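PDB 3VV3: deseasin MCP-01 from Pseudoalteromonas sp., which cleaves peptide bonds as a calcium-binding serine protease of the subtilisin family, with collagen among its substrates. Local coordinates for residues P7-D10 against D11-G14; G148-K151 against C152-M156; F178-A181 against L182-A185. All coordinates share one frame; numbering follows the deposited sequence.

Contact 1: P7-D10 against D11-G14; sequences PRFD and DLWG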
ATOM      1  N   PRO A   7     -14.616   5.287 -20.664  1.00 11.34           N
ATOM      2  CA  PRO A   7     -14.884   6.636 -20.145  1.00 14.64           C
ATOM      3  C   PRO A   7     -13.766   7.210 -19.283  1.00 14.61           C
ATOM      4  O   PRO A   7     -13.635   8.427 -19.221  1.00 12.60           O
ATOM      5  CB  PRO A   7     -16.149   6.451 -19.302  1.00 16.18           C
ATOM      6  CG  PRO A   7     -16.775   5.214 -19.793  1.00 20.70           C
ATOM      7  CD  PRO A   7     -15.657   4.326 -20.271  1.00 13.43           C
ATOM      8  N   ARG A   8     -12.980   6.357 -18.633  1.00 12.55           N
ATOM      9  CA  ARG A   8     -11.912   6.829 -17.754  1.00 13.13           C
ATOM     10  C   ARG A   8     -10.556   6.849 -18.450  1.00 12.37           C
ATOM     11  O   ARG A   8      -9.521   7.044 -17.802  1.00 10.57           O
ATOM     12  CB  ARG A   8     -11.823   5.961 -16.486  1.00 12.19           C
ATOM     13  CG  ARG A   8     -13.089   5.933 -15.625  1.00 14.39           C
ATOM     14  CD  ARG A   8     -13.433   7.298 -15.043  1.00 17.93           C
ATOM     15  NE  ARG A   8     -12.414   7.830 -14.133  1.00 16.79           N
ATOM     16  CZ  ARG A   8     -12.353   7.568 -12.828  1.00 15.90           C
ATOM     17  NH1 ARG A   8     -13.246   6.767 -12.263  1.00 18.53           N
ATOM     18  NH2 ARG A   8     -11.393   8.109 -12.086  1.00 20.10           N
ATOM     19  N   PHE A   9     -10.551   6.674 -19.767  1.00 11.29           N
ATOM     20  CA  PHE A   9      -9.287   6.598 -20.489  1.00 12.54           C
ATOM     21  C   PHE A   9      -8.334   7.750 -20.213  1.00 12.94           C
ATOM     22  O   PHE A   9      -7.137   7.537 -20.085  1.00 10.15           O
ATOM     23  CB  PHE A   9      -9.464   6.492 -22.007  1.00 15.44           C
ATOM     24  CG  PHE A   9      -8.157   6.317 -22.724  1.00 14.49           C
ATOM     25  CD1 PHE A   9      -7.533   5.079 -22.742  1.00 11.55           C
ATOM     26  CD2 PHE A   9      -7.520   7.391 -23.322  1.00 16.08           C
ATOM     27  CE1 PHE A   9      -6.314   4.909 -23.370  1.00 12.18           C
ATOM     28  CE2 PHE A   9      -6.299   7.228 -23.953  1.00 15.46           C
ATOM     29  CZ  PHE A   9      -5.693   5.976 -23.976  1.00 13.67           C
ATOM     30  N   ASP A  10      -8.858   8.970 -20.155  1.00 12.98           N
ATOM     31  CA  ASP A  10      -8.001  10.148 -20.030  1.00 15.19           C
ATOM     32  C   ASP A  10      -7.244  10.227 -18.696  1.00 12.51           C
ATOM     33  O   ASP A  10      -6.288  10.993 -18.568  1.00 11.87           O
ATOM     34  CB  ASP A  10      -8.805  11.435 -20.262  1.00 17.35           C
ATOM     35  CG  ASP A  10      -9.211  11.619 -21.718  1.00 25.76           C
ATOM     36  OD1 ASP A  10      -8.673  10.903 -22.592  1.00 19.72           O
ATOM     37  OD2 ASP A  10     -10.064  12.495 -21.986  1.00 25.75           O
ATOM     38  N   ASP A  11      -7.676   9.445 -17.709  1.00 11.69           N
ATOM     39  CA  ASP A  11      -6.998   9.402 -16.414  1.00 10.75           C
ATOM     40  C   ASP A  11      -5.788   8.469 -16.444  1.00 10.63           C
ATOM     41  O   ASP A  11      -4.977   8.461 -15.514  1.00  8.32           O
ATOM     42  CB  ASP A  11      -7.969   8.959 -15.314  1.00 11.69           C
ATOM     43  CG  ASP A  11      -9.043   9.989 -15.040  1.00 18.32           C
ATOM     44  OD1 ASP A  11      -8.724  11.189 -15.081  1.00 22.43           O
ATOM     45  OD2 ASP A  11     -10.199   9.601 -14.794  1.00 21.02           O
ATOM     46  N   LEU A  12      -5.682   7.680 -17.512  1.00  9.63           N
ATOM     47  CA  LEU A  12      -4.606   6.696 -17.653  1.00  7.65           C
ATOM     48  C   LEU A  12      -3.349   7.296 -18.283  1.00  6.83           C
ATOM     49  O   LEU A  12      -2.994   6.983 -19.420  1.00  8.68           O
ATOM     50  CB  LEU A  12      -5.101   5.493 -18.473  1.00  7.63           C
ATOM     51  CG  LEU A  12      -6.323   4.806 -17.859  1.00  7.54           C
ATOM     52  CD1 LEU A  12      -6.864   3.705 -18.782  1.00  5.35           C
ATOM     53  CD2 LEU A  12      -6.012   4.244 -16.457  1.00  7.52           C
ATOM     54  N   TRP A  13      -2.655   8.149 -17.538  1.00  7.66           N
ATOM     55  CA  TRP A  13      -1.508   8.847 -18.105  1.00  7.88           C
ATOM     56  C   TRP A  13      -0.400   7.870 -18.528  1.00  6.85           C
ATOM     57  O   TRP A  13       0.324   8.107 -19.495  1.00  8.36           O
ATOM     58  CB  TRP A  13      -0.972   9.885 -17.108  1.00  7.21           C
ATOM     59  CG  TRP A  13      -0.321   9.257 -15.910  1.00  7.72           C
ATOM     60  CD1 TRP A  13      -0.888   9.007 -14.692  1.00  7.50           C
ATOM     61  CD2 TRP A  13       1.021   8.782 -15.836  1.00  9.39           C
ATOM     62  NE1 TRP A  13       0.030   8.411 -13.859  1.00  6.12           N
ATOM     63  CE2 TRP A  13       1.212   8.265 -14.538  1.00  7.00           C
ATOM     64  CE3 TRP A  13       2.088   8.752 -16.739  1.00  6.28           C
ATOM     65  CZ2 TRP A  13       2.426   7.714 -14.125  1.00  6.56           C
ATOM     66  CZ3 TRP A  13       3.290   8.212 -16.329  1.00  7.79           C
ATOM     67  CH2 TRP A  13       3.450   7.695 -15.032  1.00  8.58           C
ATOM     68  N   GLY A  14      -0.276   6.757 -17.809  1.00  7.00           N
ATOM     69  CA  GLY A  14       0.758   5.783 -18.115  1.00  6.23           C
ATOM     70  C   GLY A  14       0.626   5.207 -19.514  1.00  6.21           C
ATOM     71  O   GLY A  14       1.619   4.844 -20.143  1.00  8.07           O
TER
HETATM   72  O   HOH W   1      -7.680  13.613 -16.751  1.00 33.20           O
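Arg8 and Asp11 form a salt bridge across one turn of chain, NE of Arg8 lying 2.9 Å from OD2 of Asp11. The bond is nearly straight, 165° at the hydrogen. OD2 sits at the guanidinium edge, within that group's plane, while the carboxylate plane stands 88° from it; NH2 of Arg8 adds a weak, more bent bond to the same oxygen, 3.3 Å from OD2 of Asp11. Bends at chi2 (-64°) and chi3 fold the arginine back to reach it. The other carboxylate oxygen, OD1 of Asp11, accepts from a water at 3.1 Å. In the neighbouring aspartate, OD1 of Asp10 is hydrogen-bonded to Ser2 OG.

Two backbone hydrogen bonds of i to i+3 spacing close the turn: Asp11 N to Arg8 O and Leu12 N to Phe9 O, each 3.0 Å.

The apolar component is modest. CD1 of Phe9 meets CD1 of Leu12 at 4.2 Å, obliquely to the ring, and Val124 and Leu255 continue this packing from Phe9 and Leu12 respectively.

Consecutive i to i+3 bonds define a short 3-10 turn, here in the N-terminal segment, followed by an inverse gamma turn centred on Leu12.

Contact 2: G148-K151 against C152-M156; sequences GAIK and CIDYM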
ATOM      1  N   GLY A 148       2.879 -20.086   0.321  1.00  7.63           N
ATOM      2  CA  GLY A 148       1.739 -19.763  -0.522  1.00  5.91           C
ATOM      3  C   GLY A 148       2.147 -19.258  -1.899  1.00  5.54           C
ATOM      4  O   GLY A 148       1.594 -19.673  -2.918  1.00  5.03           O
ATOM      5  N   ALA A 149       3.118 -18.350  -1.937  1.00  4.64           N
ATOM      6  CA  ALA A 149       3.590 -17.815  -3.208  1.00  4.17           C
ATOM      7  C   ALA A 149       4.155 -18.948  -4.054  1.00  5.72           C
ATOM      8  O   ALA A 149       3.960 -18.981  -5.257  1.00  4.89           O
ATOM      9  CB  ALA A 149       4.649 -16.753  -2.975  1.00  5.84           C
ATOM     10  N   ILE A 150       4.852 -19.880  -3.416  1.00  4.05           N
ATOM     11  CA  ILE A 150       5.389 -21.036  -4.147  1.00  6.10           C
ATOM     12  C   ILE A 150       4.274 -21.934  -4.701  1.00  5.88           C
ATOM     13  O   ILE A 150       4.352 -22.410  -5.839  1.00  5.83           O
ATOM     14  CB  ILE A 150       6.388 -21.838  -3.273  1.00  5.41           C
ATOM     15  CG1 ILE A 150       7.673 -21.029  -3.076  1.00  6.38           C
ATOM     16  CG2 ILE A 150       6.718 -23.168  -3.916  1.00  7.57           C
ATOM     17  CD1 ILE A 150       8.583 -21.583  -1.974  1.00  8.59           C
ATOM     18  N   LYS A 151       3.225 -22.155  -3.915  1.00  5.87           N
ATOM     19  CA  LYS A 151       2.082 -22.910  -4.413  1.00  6.17           C
ATOM     20  C   LYS A 151       1.518 -22.249  -5.668  1.00  5.33           C
ATOM     21  O   LYS A 151       1.138 -22.933  -6.617  1.00  4.12           O
ATOM     22  CB  LYS A 151       0.988 -23.051  -3.350  1.00  8.00           C
ATOM     23  CG  LYS A 151       1.357 -23.989  -2.215  1.00  9.42           C
ATOM     24  CD  LYS A 151       0.303 -23.982  -1.101  1.00 14.56           C
ATOM     25  CE  LYS A 151      -0.966 -24.711  -1.496  1.00 13.57           C
ATOM     26  NZ  LYS A 151      -1.930 -24.750  -0.342  1.00 11.85           N
ATOM     27  N   CYS A 152       1.469 -20.921  -5.670  1.00  3.80           N
ATOM     28  CA  CYS A 152       0.990 -20.175  -6.835  1.00  4.28           C
ATOM     29  C   CYS A 152       1.885 -20.369  -8.048  1.00  5.05           C
ATOM     30  O   CYS A 152       1.402 -20.637  -9.149  1.00  4.87           O
ATOM     31  CB  CYS A 152       0.875 -18.681  -6.513  1.00  3.91           C
ATOM     32  SG  CYS A 152      -0.568 -18.292  -5.490  1.00  7.12           S
ATOM     33  N   ILE A 153       3.188 -20.214  -7.854  1.00  4.14           N
ATOM     34  CA  ILE A 153       4.122 -20.384  -8.964  1.00  5.23           C
ATOM     35  C   ILE A 153       4.045 -21.803  -9.531  1.00  4.48           C
ATOM     36  O   ILE A 153       3.936 -21.985 -10.741  1.00  3.40           O
ATOM     37  CB  ILE A 153       5.565 -20.016  -8.559  1.00  4.57           C
ATOM     38  CG1 ILE A 153       5.616 -18.550  -8.117  1.00  3.85           C
ATOM     39  CG2 ILE A 153       6.533 -20.280  -9.720  1.00  5.57           C
ATOM     40  CD1 ILE A 153       6.860 -18.173  -7.332  1.00  4.93           C
ATOM     41  N   ASP A 154       4.062 -22.798  -8.651  1.00  5.17           N
ATOM     42  CA  ASP A 154       3.927 -24.187  -9.083  1.00  8.12           C
ATOM     43  C   ASP A 154       2.627 -24.407  -9.866  1.00  5.61           C
ATOM     44  O   ASP A 154       2.607 -25.134 -10.865  1.00  5.76           O
ATOM     45  CB  ASP A 154       3.962 -25.133  -7.877  1.00  8.46           C
ATOM     46  CG  ASP A 154       5.340 -25.222  -7.227  1.00 10.44           C
ATOM     47  OD1 ASP A 154       6.320 -24.656  -7.759  1.00  9.22           O
ATOM     48  OD2 ASP A 154       5.434 -25.878  -6.165  1.00 12.97           O
ATOM     49  N   TYR A 155       1.539 -23.796  -9.403  1.00  4.39           N
ATOM     50  CA  TYR A 155       0.243 -23.943 -10.081  1.00  4.80           C
ATOM     51  C   TYR A 155       0.308 -23.395 -11.497  1.00  4.99           C
ATOM     52  O   TYR A 155      -0.140 -24.039 -12.450  1.00  5.46           O
ATOM     53  CB  TYR A 155      -0.858 -23.217  -9.299  1.00  5.93           C
ATOM     54  CG  TYR A 155      -2.200 -23.109 -10.002  1.00  4.02           C
ATOM     55  CD1 TYR A 155      -3.077 -24.190 -10.037  1.00  6.00           C
ATOM     56  CD2 TYR A 155      -2.614 -21.910 -10.583  1.00  7.46           C
ATOM     57  CE1 TYR A 155      -4.316 -24.097 -10.668  1.00  7.31           C
ATOM     58  CE2 TYR A 155      -3.862 -21.807 -11.214  1.00  6.20           C
ATOM     59  CZ  TYR A 155      -4.701 -22.906 -11.246  1.00  6.22           C
ATOM     60  OH  TYR A 155      -5.932 -22.815 -11.854  1.00  5.60           O
ATOM     61  N   MET A 156       0.869 -22.199 -11.628  1.00  4.77           N
ATOM     62  CA  MET A 156       0.993 -21.550 -12.929  1.00  5.09           C
ATOM     63  C   MET A 156       1.900 -22.351 -13.859  1.00  7.07           C
ATOM     64  O   MET A 156       1.613 -22.496 -15.054  1.00  6.20           O
ATOM     65  CB  MET A 156       1.534 -20.118 -12.755  1.00  5.21           C
ATOM     66  CG  MET A 156       0.626 -19.209 -11.918  1.00  7.23           C
ATOM     67  SD  MET A 156      -0.878 -18.727 -12.803  1.00  7.70           S
ATOM     68  CE  MET A 156      -1.648 -17.674 -11.570  1.00  8.11           C
TER
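Four successive i to i+4 backbone bonds, from Cys152 N to Gly148 O through Tyr155 N to Lys151 O, run at 2.9 to 3.0 Å and identify regular alpha-helix; the straightest, Asp154 N to Ile150 O, reaches 174° at the hydrogen.

Side chains add close packing one turn apart. Ile150 and Asp154 lie side by side and point the same way, CG2 of Ile150 standing 3.7 Å from OD2 of Asp154. CG2 is the branch anti to the backbone N of Ile150 (chi1 -70° places CG1 beside that N), which leaves CG1 and CD1 to extend toward helix 180-191. Ile153 leans back over the preceding turn, its CG1 3.3 Å from the carbonyl oxygen of Ala149. Cys152 does likewise, SG lying 3.6 Å from Gly148 O, and that sulfur is joined to Cys135 of strand 131-136 in a disulfide.

The polar ends leave the helix for other partners. Lys151 NZ makes a salt bridge with Asp95, and Tyr155 OH is hydrogen-bonded to Asp86, a calcium ligand, so the tyrosine is a second-shell residue of that metal site. The Tyr155 ring also meets Tyr83 nearly at right angles.

Helix 146-161 follows strand 131-136 and precedes strand 166-171; Cys152 and Ile153 rest on Ile49 of strand 45-50, which lies between those two in the sheet, as in a beta-alpha-beta crossover of the parallel alpha/beta fold of subtilases.

Contact 3: F178-A181 against L182-A185; sequences FSQA and LADA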
ATOM      1  N   PHE A 178      16.181 -14.174   1.290  1.00 10.84           N
ATOM      2  CA  PHE A 178      16.374 -15.224   0.305  1.00  7.99           C
ATOM      3  C   PHE A 178      15.771 -16.560   0.740  1.00  9.08           C
ATOM      4  O   PHE A 178      16.006 -17.029   1.859  1.00 10.32           O
ATOM      5  CB  PHE A 178      17.867 -15.398   0.031  1.00 11.39           C
ATOM      6  CG  PHE A 178      18.166 -16.398  -1.037  1.00  9.66           C
ATOM      7  CD1 PHE A 178      18.257 -17.747  -0.732  1.00 12.28           C
ATOM      8  CD2 PHE A 178      18.356 -15.992  -2.352  1.00 10.25           C
ATOM      9  CE1 PHE A 178      18.525 -18.676  -1.714  1.00 12.27           C
ATOM     10  CE2 PHE A 178      18.629 -16.920  -3.344  1.00 15.47           C
ATOM     11  CZ  PHE A 178      18.712 -18.265  -3.021  1.00 14.60           C
ATOM     12  N   SER A 179      14.992 -17.166  -0.156  1.00  7.43           N
ATOM     13  CA  SER A 179      14.465 -18.513   0.040  1.00  8.82           C
ATOM     14  C   SER A 179      14.916 -19.405  -1.106  1.00  9.36           C
ATOM     15  O   SER A 179      14.648 -19.112  -2.267  1.00  6.79           O
ATOM     16  CB  SER A 179      12.932 -18.494   0.088  1.00  7.30           C
ATOM     17  OG  SER A 179      12.403 -19.789  -0.161  1.00  6.15           O
ATOM     18  N   GLN A 180      15.590 -20.503  -0.780  1.00  8.19           N
ATOM     19  CA  GLN A 180      16.007 -21.443  -1.805  1.00  9.75           C
ATOM     20  C   GLN A 180      14.797 -22.102  -2.459  1.00  6.87           C
ATOM     21  O   GLN A 180      14.817 -22.407  -3.655  1.00  9.65           O
ATOM     22  CB  GLN A 180      16.933 -22.517  -1.224  1.00 11.37           C
ATOM     23  CG  GLN A 180      17.601 -23.357  -2.300  1.00 12.88           C
ATOM     24  CD  GLN A 180      18.464 -22.517  -3.225  1.00 12.91           C
ATOM     25  OE1 GLN A 180      19.431 -21.890  -2.792  1.00 12.52           O
ATOM     26  NE2 GLN A 180      18.124 -22.511  -4.510  1.00 13.38           N
ATOM     27  N   ALA A 181      13.757 -22.355  -1.667  1.00  5.94           N
ATOM     28  CA  ALA A 181      12.538 -22.959  -2.192  1.00  6.59           C
ATOM     29  C   ALA A 181      11.892 -22.042  -3.224  1.00  7.79           C
ATOM     30  O   ALA A 181      11.415 -22.505  -4.262  1.00  7.66           O
ATOM     31  CB  ALA A 181      11.552 -23.277  -1.064  1.00 10.46           C
ATOM     32  N   LEU A 182      11.871 -20.740  -2.942  1.00  6.74           N
ATOM     33  CA  LEU A 182      11.293 -19.789  -3.897  1.00  5.53           C
ATOM     34  C   LEU A 182      12.185 -19.653  -5.137  1.00  5.16           C
ATOM     35  O   LEU A 182      11.693 -19.645  -6.274  1.00  5.61           O
ATOM     36  CB  LEU A 182      11.039 -18.428  -3.233  1.00  4.65           C
ATOM     37  CG  LEU A 182      10.414 -17.337  -4.114  1.00  5.89           C
ATOM     38  CD1 LEU A 182       9.212 -17.898  -4.865  1.00  4.57           C
ATOM     39  CD2 LEU A 182       9.999 -16.142  -3.249  1.00  6.18           C
ATOM     40  N   ALA A 183      13.494 -19.548  -4.924  1.00  5.82           N
ATOM     41  CA  ALA A 183      14.434 -19.529  -6.046  1.00  6.47           C
ATOM     42  C   ALA A 183      14.199 -20.739  -6.959  1.00  9.03           C
ATOM     43  O   ALA A 183      14.203 -20.623  -8.189  1.00  7.13           O
ATOM     44  CB  ALA A 183      15.863 -19.520  -5.537  1.00  8.03           C
ATOM     45  N   ASP A 184      14.011 -21.903  -6.345  1.00  6.62           N
ATOM     46  CA  ASP A 184      13.833 -23.145  -7.093  1.00  7.48           C
ATOM     47  C   ASP A 184      12.517 -23.153  -7.871  1.00  7.24           C
ATOM     48  O   ASP A 184      12.453 -23.676  -8.984  1.00  8.29           O
ATOM     49  CB  ASP A 184      13.876 -24.351  -6.154  1.00  9.65           C
ATOM     50  CG  ASP A 184      15.276 -24.663  -5.646  1.00 12.32           C
ATOM     51  OD1 ASP A 184      16.256 -24.034  -6.099  1.00 12.78           O
ATOM     52  OD2 ASP A 184      15.391 -25.553  -4.778  1.00 17.66           O
ATOM     53  N   ALA A 185      11.467 -22.592  -7.276  1.00  5.95           N
ATOM     54  CA  ALA A 185      10.182 -22.510  -7.953  1.00  6.61           C
ATOM     55  C   ALA A 185      10.320 -21.609  -9.178  1.00  6.25           C
ATOM     56  O   ALA A 185       9.762 -21.891 -10.249  1.00  6.09           O
ATOM     57  CB  ALA A 185       9.115 -21.978  -7.011  1.00  7.89           C
TER
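The carbonyl oxygen of Gln180 accepts from Asp184 N at 2.9 Å, and the same two residues are tied again through their side chains. NE2 of Gln180 donates to OD1 of Asp184 at 2.9 Å, with 155° at the hydrogen. The acceptor lies almost within the glutamine amide plane, whereas the donor stands 43° out of the carboxylate plane, and the two planes are turned well apart. Gln180 reaches back because its chain bends at chi2 after CG leaves anti to the backbone N. This i to i+4 side-chain bond thus runs alongside the backbone bond and is consistent with a preferred rotation of the amide.

Ser179 occupies the N-cap. With chi1 at 161°, OG swings beside its own carbonyl carbon and accepts from Leu182 N at 3.0 Å, satisfying an amide that the first turn leaves without an i-4 carbonyl within the helix. The serine carbonyl is used as well: Ala183 N donates to Ser179 O at 2.9 Å, nearly straight. Ala185 N to Ala181 O repeats the spacing.

Apolar contact is small here. CZ of Phe178 approaches CB of Ala183 at 4.0 Å, obliquely to the ring, while OE1 of Gln180 lies at the ring's edge in its plane. Tyr217 completes this side: its ring meets that of Phe178 obliquely, and its hydroxyl is hydrogen-bonded to Ser179 N. CB of Leu182 sits 3.6 Å from Ser179 OG, but its branched end turns away toward Ile150 and Ile153 of the neighbouring helix.

The Ser179 OG to Leu182 N bond is an N-cap, and with the i to i+4 Gln180–Asp184 pair it opens helix 180-191 of the beta-alpha-beta unit between strands 166-171 and 195-199.

Contacts 2 and 3 lie on one side of the chain's centre, with centres about 12 Å apart, and their helices pack directly: CD1 of Ile153 meets CD1 of Leu182 at 3.4 Å, and CD1 of Ile150 meets CB of Ala181 at 3.5 Å. Contact 1 sits on the opposite side, its centre about 33 Å from that of contact 2. Contact 2 is the most buried; its helix is tied inward by a disulfide. Contacts 1 and 3 are only partly buried and rely on local polar side-chain bonds, a charged pair in the 3-10 turn and a serine cap with an amide-carboxylate bond at the helix start.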